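Local coordinates for recombination protein recR (Deinococcus radiodurans, PDB 1VDD), which acts in homologous recombinational DNA repair as a ring-shaped, zinc-containing DNA-binding protein that may work together with RecF and RecO, at the interface of chains A and B. Coordinates in Å, arbitrary orientation; residue numbers count along the deposited sequence, not the author numbering. Chains: chain A/B, Recombination protein recR.

Contact 1: the interface of chains A and B. Residues chain A 63, 88-89, 92, 108; chain B 7, 26, 30, 33.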
# COMPACT_ATOMS: atom_id res chain seq x y z
N ILE A 63 -27.23 -12.46 -14.12
CA ILE A 63 -26.99 -13.88 -13.90
C ILE A 63 -28.03 -14.62 -13.07
O ILE A 63 -28.46 -14.14 -12.02
CB ILE A 63 -25.58 -14.09 -13.28
CG1 ILE A 63 -24.51 -13.79 -14.34
CG2 ILE A 63 -25.41 -15.52 -12.78
CD1 ILE A 63 -23.10 -14.01 -13.86
N PRO A 88 -22.80 -7.67 -14.02
CA PRO A 88 -23.72 -8.27 -13.05
C PRO A 88 -23.35 -7.94 -11.61
O PRO A 88 -24.20 -7.95 -10.71
CB PRO A 88 -23.64 -9.77 -13.36
CG PRO A 88 -22.32 -9.92 -14.07
CD PRO A 88 -22.24 -8.69 -14.92
N GLY A 89 -22.08 -7.64 -11.39
CA GLY A 89 -21.63 -7.29 -10.06
C GLY A 89 -22.20 -5.93 -9.65
O GLY A 89 -22.39 -5.66 -8.47
N ILE A 92 -25.52 -6.25 -7.98
CA ILE A 92 -25.44 -6.54 -6.55
C ILE A 92 -25.15 -5.24 -5.82
O ILE A 92 -25.84 -4.87 -4.88
CB ILE A 92 -24.33 -7.54 -6.22
CG1 ILE A 92 -24.46 -8.81 -7.08
CG2 ILE A 92 -24.39 -7.88 -4.73
CD1 ILE A 92 -25.74 -9.60 -6.86
N HIS A 108 -22.89 -6.70 -21.21
CA HIS A 108 -21.80 -7.39 -20.56
C HIS A 108 -20.45 -6.77 -20.85
O HIS A 108 -19.52 -7.44 -21.27
CB HIS A 108 -21.84 -8.89 -20.88
CG HIS A 108 -22.65 -9.69 -19.91
ND1 HIS A 108 -23.97 -9.41 -19.63
CD2 HIS A 108 -22.31 -10.73 -19.11
CE1 HIS A 108 -24.41 -10.24 -18.70
NE2 HIS A 108 -23.42 -11.05 -18.37
N LEU B 7 -24.41 -20.07 -7.42
CA LEU B 7 -23.57 -18.90 -7.17
C LEU B 7 -23.24 -18.80 -5.68
O LEU B 7 -22.08 -18.80 -5.29
CB LEU B 7 -24.31 -17.64 -7.62
CG LEU B 7 -23.47 -16.45 -8.10
CD1 LEU B 7 -24.39 -15.34 -8.55
CD2 LEU B 7 -22.57 -15.97 -6.99
N GLN B 26 -17.14 -13.35 -4.62
CA GLN B 26 -18.14 -12.96 -5.61
C GLN B 26 -17.41 -12.57 -6.90
O GLN B 26 -17.69 -13.12 -7.97
CB GLN B 26 -18.94 -11.77 -5.07
CG GLN B 26 -19.94 -11.14 -6.04
CD GLN B 26 -20.46 -9.81 -5.52
OE1 GLN B 26 -21.01 -9.72 -4.41
NE2 GLN B 26 -20.30 -8.75 -6.32
N PHE B 30 -18.06 -14.48 -10.56
CA PHE B 30 -18.46 -13.83 -11.80
C PHE B 30 -17.36 -13.92 -12.85
O PHE B 30 -17.64 -13.88 -14.05
CB PHE B 30 -18.83 -12.37 -11.54
CG PHE B 30 -20.18 -12.19 -10.91
CD1 PHE B 30 -20.31 -11.97 -9.55
CD2 PHE B 30 -21.33 -12.23 -11.69
CE1 PHE B 30 -21.56 -11.78 -8.98
CE2 PHE B 30 -22.59 -12.05 -11.12
CZ PHE B 30 -22.71 -11.81 -9.76
N PHE B 33 -17.64 -17.33 -14.25
CA PHE B 33 -18.83 -17.38 -15.10
C PHE B 33 -18.53 -17.16 -16.58
O PHE B 33 -19.17 -17.75 -17.44
CB PHE B 33 -19.83 -16.33 -14.64
CG PHE B 33 -20.95 -16.11 -15.60
CD1 PHE B 33 -21.99 -17.03 -15.70
CD2 PHE B 33 -20.99 -14.96 -16.39
CE1 PHE B 33 -23.06 -16.81 -16.57
CE2 PHE B 33 -22.04 -14.73 -17.27
CZ PHE B 33 -23.08 -15.66 -17.36

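Contact 2: the interface of chains A and B. Residues chain A 4, 6-7, 30, 33; chain B 54-56, 63.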
# COMPACT_ATOMS: atom_id res chain seq x y z
N PRO A 4 5.93 -32.70 -7.92
CA PRO A 4 4.64 -33.36 -8.13
C PRO A 4 3.76 -32.55 -9.09
O PRO A 4 3.25 -31.49 -8.73
CB PRO A 4 4.05 -33.46 -6.72
CG PRO A 4 4.75 -32.36 -5.97
CD PRO A 4 6.15 -32.44 -6.49
N SER A 6 0.89 -32.64 -9.86
CA SER A 6 -0.42 -32.28 -9.33
C SER A 6 -0.33 -30.92 -8.65
O SER A 6 -1.24 -30.10 -8.77
CB SER A 6 -0.90 -33.33 -8.33
OG SER A 6 -0.03 -33.41 -7.21
N LEU A 7 0.76 -30.68 -7.94
CA LEU A 7 0.97 -29.40 -7.25
C LEU A 7 1.28 -28.32 -8.28
O LEU A 7 0.77 -27.21 -8.21
CB LEU A 7 2.10 -29.51 -6.22
CG LEU A 7 2.52 -28.23 -5.50
CD1 LEU A 7 1.30 -27.50 -4.96
CD2 LEU A 7 3.46 -28.57 -4.36
N PHE A 30 -1.00 -25.12 -0.70
CA PHE A 30 -0.58 -25.72 0.55
C PHE A 30 -1.60 -25.59 1.68
O PHE A 30 -1.43 -26.15 2.76
CB PHE A 30 0.76 -25.15 0.96
CG PHE A 30 1.90 -25.69 0.17
CD1 PHE A 30 2.95 -24.87 -0.21
CD2 PHE A 30 1.92 -27.03 -0.21
CE1 PHE A 30 4.00 -25.37 -0.97
CE2 PHE A 30 2.96 -27.55 -0.97
CZ PHE A 30 4.01 -26.72 -1.35
N PHE A 33 -4.25 -28.47 0.88
CA PHE A 33 -3.62 -29.72 1.27
C PHE A 33 -4.03 -30.08 2.70
O PHE A 33 -4.30 -31.23 3.01
CB PHE A 33 -2.10 -29.54 1.19
CG PHE A 33 -1.31 -30.73 1.63
CD1 PHE A 33 -0.90 -31.69 0.72
CD2 PHE A 33 -0.95 -30.89 2.97
CE1 PHE A 33 -0.13 -32.79 1.13
CE2 PHE A 33 -0.20 -31.98 3.40
CZ PHE A 33 0.21 -32.93 2.47
N LEU B 54 -1.24 -35.64 -3.50
CA LEU B 54 -0.23 -35.13 -2.58
C LEU B 54 -0.39 -35.77 -1.23
O LEU B 54 -1.49 -36.01 -0.77
CB LEU B 54 -0.32 -33.60 -2.41
CG LEU B 54 0.21 -32.62 -3.47
CD1 LEU B 54 1.40 -33.21 -4.17
CD2 LEU B 54 -0.88 -32.30 -4.47
N HIS B 55 0.74 -36.09 -0.60
CA HIS B 55 0.73 -36.65 0.73
C HIS B 55 2.09 -36.33 1.31
O HIS B 55 2.99 -35.90 0.61
CB HIS B 55 0.48 -38.17 0.71
CG HIS B 55 1.49 -38.95 -0.07
ND1 HIS B 55 2.78 -39.12 0.36
CD2 HIS B 55 1.39 -39.60 -1.26
CE1 HIS B 55 3.44 -39.84 -0.54
NE2 HIS B 55 2.62 -40.14 -1.53
N VAL B 56 2.22 -36.54 2.60
CA VAL B 56 3.45 -36.24 3.27
C VAL B 56 4.54 -37.30 3.01
O VAL B 56 4.22 -38.49 2.88
CB VAL B 56 3.14 -36.12 4.78
CG1 VAL B 56 3.15 -37.48 5.44
CG2 VAL B 56 4.09 -35.15 5.41
N ILE B 63 5.73 -32.49 1.20
CA ILE B 63 4.64 -32.88 0.34
C ILE B 63 5.14 -33.45 -1.00
O ILE B 63 6.01 -32.88 -1.65
CB ILE B 63 3.69 -31.66 0.12
CG1 ILE B 63 3.05 -31.29 1.47
CG2 ILE B 63 2.62 -31.99 -0.90
CD1 ILE B 63 2.06 -30.18 1.40

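Contact 3: the interface of chains A and B. Residues chain A 10, 14, 28, 32, 40, 43; chain B 17, 43, 46-48, 50.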
# COMPACT_ATOMS: atom_id res chain seq x y z
N LEU A 10 -1.96 -27.37 -9.87
CA LEU A 10 -2.89 -26.58 -9.08
C LEU A 10 -2.43 -25.13 -9.05
O LEU A 10 -3.24 -24.21 -9.19
CB LEU A 10 -2.96 -27.12 -7.65
CG LEU A 10 -4.35 -27.27 -7.01
CD1 LEU A 10 -4.17 -27.43 -5.51
CD2 LEU A 10 -5.21 -26.06 -7.30
N LEU A 14 -4.79 -22.11 -10.29
CA LEU A 14 -5.18 -21.11 -9.29
C LEU A 14 -4.64 -19.75 -9.72
O LEU A 14 -5.37 -18.77 -9.72
CB LEU A 14 -4.66 -21.46 -7.89
CG LEU A 14 -5.38 -22.58 -7.13
CD1 LEU A 14 -4.57 -22.98 -5.92
CD2 LEU A 14 -6.76 -22.15 -6.70
N LEU A 28 -1.87 -20.85 -1.57
CA LEU A 28 -3.20 -21.45 -1.62
C LEU A 28 -3.23 -22.97 -1.79
O LEU A 28 -4.09 -23.64 -1.23
CB LEU A 28 -4.02 -20.80 -2.74
CG LEU A 28 -5.51 -20.65 -2.42
CD1 LEU A 28 -5.85 -19.18 -2.28
CD2 LEU A 28 -6.33 -21.29 -3.51
N LEU A 32 -4.97 -25.94 0.77
CA LEU A 32 -5.96 -26.89 0.27
C LEU A 32 -5.55 -28.30 0.68
O LEU A 32 -6.38 -29.18 0.82
CB LEU A 32 -6.05 -26.78 -1.25
CG LEU A 32 -6.79 -25.52 -1.71
CD1 LEU A 32 -6.58 -25.28 -3.18
CD2 LEU A 32 -8.27 -25.66 -1.40
N ILE A 40 -12.49 -30.04 -0.47
CA ILE A 40 -11.96 -30.02 -1.82
C ILE A 40 -13.08 -30.42 -2.78
O ILE A 40 -13.33 -29.74 -3.76
CB ILE A 40 -10.78 -31.01 -1.94
CG1 ILE A 40 -9.86 -30.83 -0.72
CG2 ILE A 40 -10.00 -30.77 -3.22
CD1 ILE A 40 -9.38 -29.40 -0.49
N LEU A 43 -15.67 -27.76 -3.00
CA LEU A 43 -15.17 -26.63 -3.76
C LEU A 43 -15.29 -27.02 -5.25
O LEU A 43 -15.85 -26.28 -6.06
CB LEU A 43 -13.69 -26.35 -3.43
CG LEU A 43 -13.17 -24.91 -3.57
CD1 LEU A 43 -11.65 -24.93 -3.70
CD2 LEU A 43 -13.80 -24.22 -4.78
N LEU B 17 -11.25 -20.17 1.52
CA LEU B 17 -9.86 -19.99 1.12
C LEU B 17 -9.29 -18.68 1.68
O LEU B 17 -9.99 -17.67 1.73
CB LEU B 17 -9.77 -19.94 -0.41
CG LEU B 17 -10.38 -21.09 -1.21
CD1 LEU B 17 -10.29 -20.77 -2.70
CD2 LEU B 17 -9.66 -22.39 -0.89
N LEU B 43 -9.78 -26.65 -13.35
CA LEU B 43 -9.56 -26.14 -12.00
C LEU B 43 -10.12 -27.15 -11.00
O LEU B 43 -9.53 -27.39 -9.95
CB LEU B 43 -10.28 -24.80 -11.82
CG LEU B 43 -9.82 -23.74 -10.80
CD1 LEU B 43 -11.05 -23.05 -10.26
CD2 LEU B 43 -9.05 -24.35 -9.67
N ALA B 46 -7.75 -30.31 -10.96
CA ALA B 46 -6.47 -30.00 -10.33
C ALA B 46 -6.62 -30.00 -8.81
O ALA B 46 -5.70 -30.39 -8.09
CB ALA B 46 -5.98 -28.66 -10.80
N LEU B 47 -7.77 -29.57 -8.33
CA LEU B 47 -8.00 -29.57 -6.91
C LEU B 47 -8.05 -31.04 -6.47
O LEU B 47 -7.24 -31.48 -5.65
CB LEU B 47 -9.33 -28.86 -6.58
CG LEU B 47 -9.29 -27.32 -6.70
CD1 LEU B 47 -10.70 -26.76 -6.92
CD2 LEU B 47 -8.64 -26.73 -5.43
N LEU B 48 -8.99 -31.79 -7.04
CA LEU B 48 -9.18 -33.20 -6.70
C LEU B 48 -7.94 -34.06 -6.88
O LEU B 48 -7.64 -34.93 -6.05
CB LEU B 48 -10.34 -33.76 -7.53
CG LEU B 48 -11.66 -33.00 -7.36
CD1 LEU B 48 -12.61 -33.35 -8.49
CD2 LEU B 48 -12.27 -33.33 -6.02
N ALA B 50 -4.99 -32.97 -6.73
CA ALA B 50 -4.00 -32.51 -5.77
C ALA B 50 -4.27 -33.22 -4.46
O ALA B 50 -3.36 -33.71 -3.79
CB ALA B 50 -4.11 -31.03 -5.58

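Contact 1: the interface of chains A and B
A:Ile63, in the extended backbone of strand 63-64 (phi/psi -68/134°), faces B:Phe30 and B:Phe33, which stand about one turn apart on helix 22-33 of B. The isoleucine's CD1 methyl does most of the touching. Its chain runs out straight, CG1 anti to the carbonyl carbon and CD1 extended beyond it (chi2 -178°), and that carries the methyl over the centre of the B:Phe33 ring. There CD1 sits 3.4 Å from the ring centroid, a CH-pi contact made tip to tip. The same methyl abuts the CD2-CE2 edge of the B:Phe30 ring (A:Ile63 CD1 to B:Phe30 CD2 3.3 Å), so it sits between the face of one phenylalanine and the edge of the other. A:Pro88, at the start of helix 88-93, runs antiparallel alongside B:Phe30 and packs at the same ring edge from the other side of the ring plane, its CB 3.4 Å from B:Phe30 CE2. B:Gln26 CG lies in plane at the edge of the B:Phe30 ring, and the glutamine chain, extended beyond CG, carries the amide OE1 alongside A:Ile92 CG2. No polar bond crosses; apolar packing joins the zinc-finger and Toprim regions of A to the helix-hairpin-helix region of B. At the margin, A:His108 NE2 is 4.1 Å from B:Phe33 CE2.

Contact 2: the interface of chains A and B
B:His55, whose backbone N lies in plane at the edge of the A:Phe33 ring, makes a bond within its own chain: the imidazole ND1 donates to the backbone O of B:Val56 at 3.0 Å. The bond is nearly straight at the hydrogen (165°) and lies in the imidazole plane, but the donor approaches from well above the carbonyl plane, 60° out of it. It ties the side chain to strand 55-56, which leads directly into the zinc ligand B:Cys57, and may help hold this backbone in place beside the phenylalanine. Apolar packing does the work across the contact, led by A:Phe33, with CG anti to the backbone N (chi1 177°), reaching tip to tip toward B:Ile63. The isoleucine's CD1 methyl stands over the ring centre, 3.2 Å from the centroid in a CH-pi contact. One bond back along the isoleucine chain, CG1 lies 3.4 Å from A:Phe33 CZ, at the tip of the ring. At the ring edge, in plane, B:Leu54 CB approaches A:Phe33 CE1 to 3.6 Å, so face and edge of one aromatic ring are both packed by chain B. A:Phe30 adds a flank to the isoleucine methyl, with its CD2 3.5 Å from B:Ile63 CD1. Beyond the ring, the branched end of B:Leu54 turns to the N-terminal segment of A, crossing A:Pro4 at about a right angle, with B:Leu54 CD1 3.7 Å from A:Pro4 CB.

Contact 3: the interface of chains A and B
Peptide groups are the flat groups here, as the side chains are all aliphatic: A:Leu10 CG stands over the face of the B:Ala46 carbonyl, nearly above its O at 3.6 Å, and A:Ile40 CG2 over the face of the B:Leu47 carbonyl, 3.8 Å from its O. B:Leu47, on helix 37-53, is the knob of the packing. With CG anti to the carbonyl carbon (chi1 -75°), it points its branch among helices of chain A. Its CD2 meets A:Leu32 CD1 at 3.4 Å, while CD1 meets the CD1 methyl of A:Leu43 at 3.8 Å, the two leucines crossing at about a right angle. A:Leu10 crosses B:Leu47 at a similar angle with CD2 toward B:Leu47 CD2, while its CD1 lies 3.6 Å from B:Ala50 CB. At the second methyl of A:Leu32, B:Leu17 brings CD2 to 3.6 Å from A:Leu32 CD2, and its CD1 reaches A:Leu28 CD2 at 4.1 Å. The nearest B leucine thus differs between the two methyls of A:Leu32. Helices 5-15, 22-32 and 37-53 of A interlock with helix 37-53 of B and with the loop residue B:Leu17, a greasy core that joins the helix-hairpin-helix regions of two subunits and probably helps to hold the ring together.

Contact 1 and contact 2 are related by the two-fold, the centres of their C-alpha atoms about 32 Å apart: Ile63 meets Phe30 and Phe33 in both, with the chains exchanged, although the residues gathered around that core differ. The C-alpha centre of contact 3 lies about 11 Å from that of contact 2 and 22 Å from that of contact 1. With contact 2 it shares the A helices 5-15 and 22-32, which supply different residues to the two. Each helix-hairpin-helix region packs against its counterpart and the partner's zinc-finger side, giving an intertwined dimer, two of which would make the four-subunit assembly.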